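Local coordinates for NTF2 fold protein loop-helix-loop design NT-9 (Synthetic construct, PDB 6W90), which is a computationally designed NTF2-fold protein, built to explore new fold geometries, and holds a two-chained phospholipid in its pocket, at residues E14-L19 and D25-A30. Residues are numbered along the deposited sequence; the frame is centred on the assembly and turned at random. Where two conformers were deposited one is given.
With 3PE (1,2-Distearoyl-sn-glycerophosphoethanolamine), chain B.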
loop_
_atom_site.group_PDB
_atom_site.type_symbol
_atom_site.label_atom_id
_atom_site.label_comp_id
_atom_site.label_asym_id
_atom_site.label_seq_id
_atom_site.Cartn_x
_atom_site.Cartn_y
_atom_site.Cartn_z
ATOM N N GLU A 14 -6.241 -8.008 -3.266
ATOM C CA GLU A 14 -7.389 -8.395 -2.449
ATOM C C GLU A 14 -6.948 -9.284 -1.300
ATOM O O GLU A 14 -7.459 -9.171 -0.177
ATOM C CB GLU A 14 -8.461 -9.073 -3.316
ATOM C CG GLU A 14 -9.357 -8.003 -4.010
ATOM C CD GLU A 14 -10.163 -8.456 -5.236
ATOM O OE1 GLU A 14 -10.130 -9.651 -5.596
ATOM O OE2 GLU A 14 -10.838 -7.579 -5.841
ATOM N N GLU A 15 -5.979 -10.148 -1.547
ATOM C CA GLU A 15 -5.510 -11.018 -0.483
ATOM C C GLU A 15 -4.800 -10.224 0.604
ATOM O O GLU A 15 -4.940 -10.523 1.790
ATOM C CB GLU A 15 -4.600 -12.098 -1.056
ATOM C CG GLU A 15 -4.084 -13.105 0.043
ATOM C CD GLU A 15 -5.179 -13.809 0.928
ATOM O OE1 GLU A 15 -6.409 -13.781 0.625
ATOM O OE2 GLU A 15 -4.787 -14.427 1.962
ATOM N N TYR A 16 -4.000 -9.227 0.228
ATOM C CA TYR A 16 -3.325 -8.451 1.254
ATOM C C TYR A 16 -4.314 -7.607 2.031
ATOM O O TYR A 16 -4.177 -7.447 3.251
ATOM C CB TYR A 16 -2.205 -7.603 0.624
ATOM C CG TYR A 16 -0.952 -8.426 0.477
ATOM C CD1 TYR A 16 -0.039 -8.540 1.510
ATOM C CD2 TYR A 16 -0.704 -9.138 -0.675
ATOM C CE1 TYR A 16 1.090 -9.340 1.394
ATOM C CE2 TYR A 16 0.432 -9.933 -0.794
ATOM C CZ TYR A 16 1.311 -10.028 0.246
ATOM O OH TYR A 16 2.416 -10.842 0.118
ATOM N N ILE A 17 -5.318 -7.060 1.354
ATOM C CA ILE A 17 -6.360 -6.360 2.099
ATOM C C ILE A 17 -7.043 -7.308 3.069
ATOM O O ILE A 17 -7.314 -6.953 4.224
ATOM C CB ILE A 17 -7.381 -5.710 1.155
ATOM C CG1 ILE A 17 -6.698 -4.632 0.338
ATOM C CG2 ILE A 17 -8.559 -5.214 2.004
ATOM C CD1 ILE A 17 -7.579 -4.196 -0.793
ATOM N N ARG A 18 -7.329 -8.528 2.622
ATOM C CA ARG A 18 -8.003 -9.477 3.497
ATOM C C ARG A 18 -7.156 -9.787 4.714
ATOM O O ARG A 18 -7.664 -9.864 5.832
ATOM C CB ARG A 18 -8.313 -10.764 2.758
ATOM C CG ARG A 18 -9.133 -11.728 3.626
ATOM C CD ARG A 18 -9.523 -13.009 2.816
ATOM N NE ARG A 18 -8.381 -13.909 2.850
ATOM C CZ ARG A 18 -8.129 -14.743 3.855
ATOM N NH1 ARG A 18 -8.989 -14.850 4.868
ATOM N NH2 ARG A 18 -7.023 -15.475 3.845
ATOM N N LEU A 19 -5.857 -9.970 4.521
ATOM C CA LEU A 19 -4.984 -10.263 5.650
ATOM C C LEU A 19 -4.969 -9.117 6.642
ATOM O O LEU A 19 -4.892 -9.319 7.860
ATOM C CB LEU A 19 -3.563 -10.515 5.170
ATOM C CG LEU A 19 -3.421 -11.845 4.461
ATOM C CD1 LEU A 19 -1.974 -11.949 3.934
ATOM C CD2 LEU A 19 -3.743 -13.051 5.311
ATOM N N ASP A 25 -0.984 -9.772 11.838
ATOM C CA ASP A 25 0.402 -10.167 12.041
ATOM C C ASP A 25 0.932 -10.883 10.805
ATOM O O ASP A 25 2.096 -10.706 10.438
ATOM C CB ASP A 25 0.521 -11.030 13.292
ATOM C CG ASP A 25 0.500 -10.203 14.575
ATOM O OD1 ASP A 25 0.648 -8.962 14.504
ATOM O OD2 ASP A 25 0.341 -10.794 15.664
ATOM N N GLN A 26 0.080 -11.673 10.138
ATOM C CA GLN A 26 0.457 -12.311 8.877
ATOM C C GLN A 26 0.557 -11.290 7.744
ATOM O O GLN A 26 1.384 -11.432 6.833
ATOM C CB GLN A 26 -0.575 -13.388 8.521
ATOM C CG GLN A 26 -0.206 -14.271 7.342
ATOM C CD GLN A 26 -1.220 -15.397 7.110
ATOM O OE1 GLN A 26 -1.916 -15.836 8.034
ATOM N NE2 GLN A 26 -1.312 -15.857 5.866
ATOM N N PHE A 27 -0.316 -10.287 7.751
ATOM C CA PHE A 27 -0.186 -9.184 6.808
ATOM C C PHE A 27 1.224 -8.611 6.877
ATOM O O PHE A 27 1.890 -8.430 5.854
ATOM C CB PHE A 27 -1.253 -8.101 7.104
ATOM C CG PHE A 27 -1.014 -6.814 6.370
ATOM C CD1 PHE A 27 -1.430 -6.682 5.060
ATOM C CD2 PHE A 27 -0.378 -5.752 6.983
ATOM C CE1 PHE A 27 -1.208 -5.515 4.353
ATOM C CE2 PHE A 27 -0.099 -4.578 6.272
ATOM C CZ PHE A 27 -0.532 -4.453 4.958
ATOM N N LYS A 28 1.693 -8.317 8.083
ATOM C CA LYS A 28 2.991 -7.666 8.210
ATOM C C LYS A 28 4.122 -8.595 7.798
ATOM O O LYS A 28 5.069 -8.169 7.129
ATOM C CB LYS A 28 3.182 -7.182 9.644
ATOM C CG LYS A 28 4.555 -6.639 9.954
ATOM C CD LYS A 28 4.493 -5.874 11.246
ATOM C CE LYS A 28 5.850 -5.520 11.743
ATOM N NZ LYS A 28 5.693 -4.633 12.933
ATOM N N LYS A 29 4.055 -9.864 8.201
ATOM C CA LYS A 29 5.102 -10.807 7.846
ATOM C C LYS A 29 5.115 -11.021 6.344
ATOM O O LYS A 29 6.161 -10.932 5.690
ATOM C CB LYS A 29 4.880 -12.107 8.616
ATOM C CG LYS A 29 5.982 -13.138 8.477
ATOM C CD LYS A 29 5.685 -14.413 9.288
ATOM C CE LYS A 29 6.639 -15.553 8.917
ATOM N NZ LYS A 29 6.504 -15.936 7.472
ATOM N N ALA A 30 3.944 -11.228 5.765
ATOM C CA ALA A 30 3.890 -11.441 4.334
ATOM C C ALA A 30 4.318 -10.199 3.570
ATOM O O ALA A 30 4.962 -10.303 2.519
ATOM C CB ALA A 30 2.483 -11.855 3.916
HETATM P P 3PE B . -8.138 11.377 -0.349
HETATM N N 3PE B . -5.072 12.746 -3.159
HETATM O O11 3PE B . -7.273 10.149 0.328
HETATM O O12 3PE B . -9.347 10.822 -1.055
HETATM O O13 3PE B . -7.203 12.079 -1.529
HETATM O O14 3PE B . -8.492 12.474 0.654
HETATM C C11 3PE B . -7.003 11.392 -2.738
HETATM C C12 3PE B . -6.325 12.314 -3.744
HETATM C C1 3PE B . -6.143 10.500 1.080
HETATM C C2 3PE B . -5.561 9.278 1.807
HETATM C C3 3PE B . -5.606 8.122 0.804
HETATM O O31 3PE B . -4.803 7.056 1.216
HETATM O O32 3PE B . -6.266 6.730 2.883
HETATM C C31 3PE B . -5.243 6.421 2.382
HETATM C C32 3PE B . -4.383 5.326 3.000
HETATM C C33 3PE B . -5.139 4.449 3.996
HETATM C C34 3PE B . -4.544 3.048 3.863
HETATM C C35 3PE B . -4.872 2.162 5.058
HETATM C C36 3PE B . -5.780 1.018 4.593
HETATM C C37 3PE B . -4.997 -0.084 3.867
HETATM C C38 3PE B . -4.783 0.206 2.376
HETATM C C39 3PE B . -4.762 -1.079 1.534
HETATM C C3A 3PE B . -3.517 -1.933 1.806
HETATM C C3B 3PE B . -3.312 -3.011 0.735
HETATM C C3C 3PE B . -2.200 -2.594 -0.230
HETATM C C3D 3PE B . -1.754 -3.760 -1.113
HETATM C C3E 3PE B . -0.797 -3.235 -2.189
HETATM C C3F 3PE B . -0.680 -4.233 -3.348
HETATM C C3G 3PE B . 0.218 -3.671 -4.458
HETATM C C3H 3PE B . -0.105 -4.230 -5.852
HETATM C C3I 3PE B . 0.463 -5.632 -6.090
HETATM O O21 3PE B . -4.247 9.572 2.190
HETATM O O22 3PE B . -4.657 9.325 4.413
HETATM C C21 3PE B . -3.887 9.638 3.556
HETATM C C22 3PE B . -2.469 10.132 3.907
HETATM C C23 3PE B . -1.571 9.033 4.496
HETATM C C24 3PE B . -1.084 8.030 3.443
HETATM C C25 3PE B . -0.321 6.850 4.070
HETATM C C26 3PE B . -0.340 5.700 3.060
HETATM C C27 3PE B . 0.219 4.391 3.620
HETATM C C28 3PE B . 0.075 3.255 2.594
HETATM C C29 3PE B . 1.183 3.183 1.525
HETATM C C2A 3PE B . 1.134 1.854 0.745
HETATM C C2B 3PE B . 2.166 0.828 1.215
HETATM C C2C 3PE B . 1.797 -0.582 0.742
HETATM C C2D 3PE B . 2.306 -1.594 1.768
HETATM C C2E 3PE B . 2.165 -3.033 1.290
HETATM C C2F 3PE B . 0.771 -3.574 1.599
#
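Segments 14-19 and 25-30, on consecutive helices 6-22 and 24-35, form a helical hairpin; their axes come within 8.9 Å and their N-to-C directions differ by 136°. The nearest CA atoms across the two segments are those of Leu19 and Phe27, 5.1 Å apart. Here Leu19 CB lies 3.9 Å from Phe27 CB, meeting the phenyl ring at its edge, while the outer methyl, CD2, lies against the side chain of Gln26 at the exposed margin. One turn earlier, Tyr16 CG stands anti to its own carbonyl carbon (chi1 -84°), which carries the phenol across to the second helix. There its CE1 packs 3.8 Å from Ala30 CB, and Phe27 CD1 comes to the phenol's edge, 4.2 Å from Tyr16 CD1. With an alanine in place of Tyr16, Ala30 CB and Phe27 CD1 would probably lose their shared partner, opening a gap between the helices. Phe27, with CG anti to the backbone N (chi1 168°), has its ring at the pocket: CD1 passes 3.4 Å from Tyr16 O, and CZ reaches 3.7 Å from C2F of the lipid. Ile17, on another side of its helix, touches the other acyl chain through CG1, 3.8 Å from C3B. Without a hydrogen bond between the segments, the hairpin is joined here by apolar packing, and this buried layer continues into the apolar pocket that holds the acyl chains.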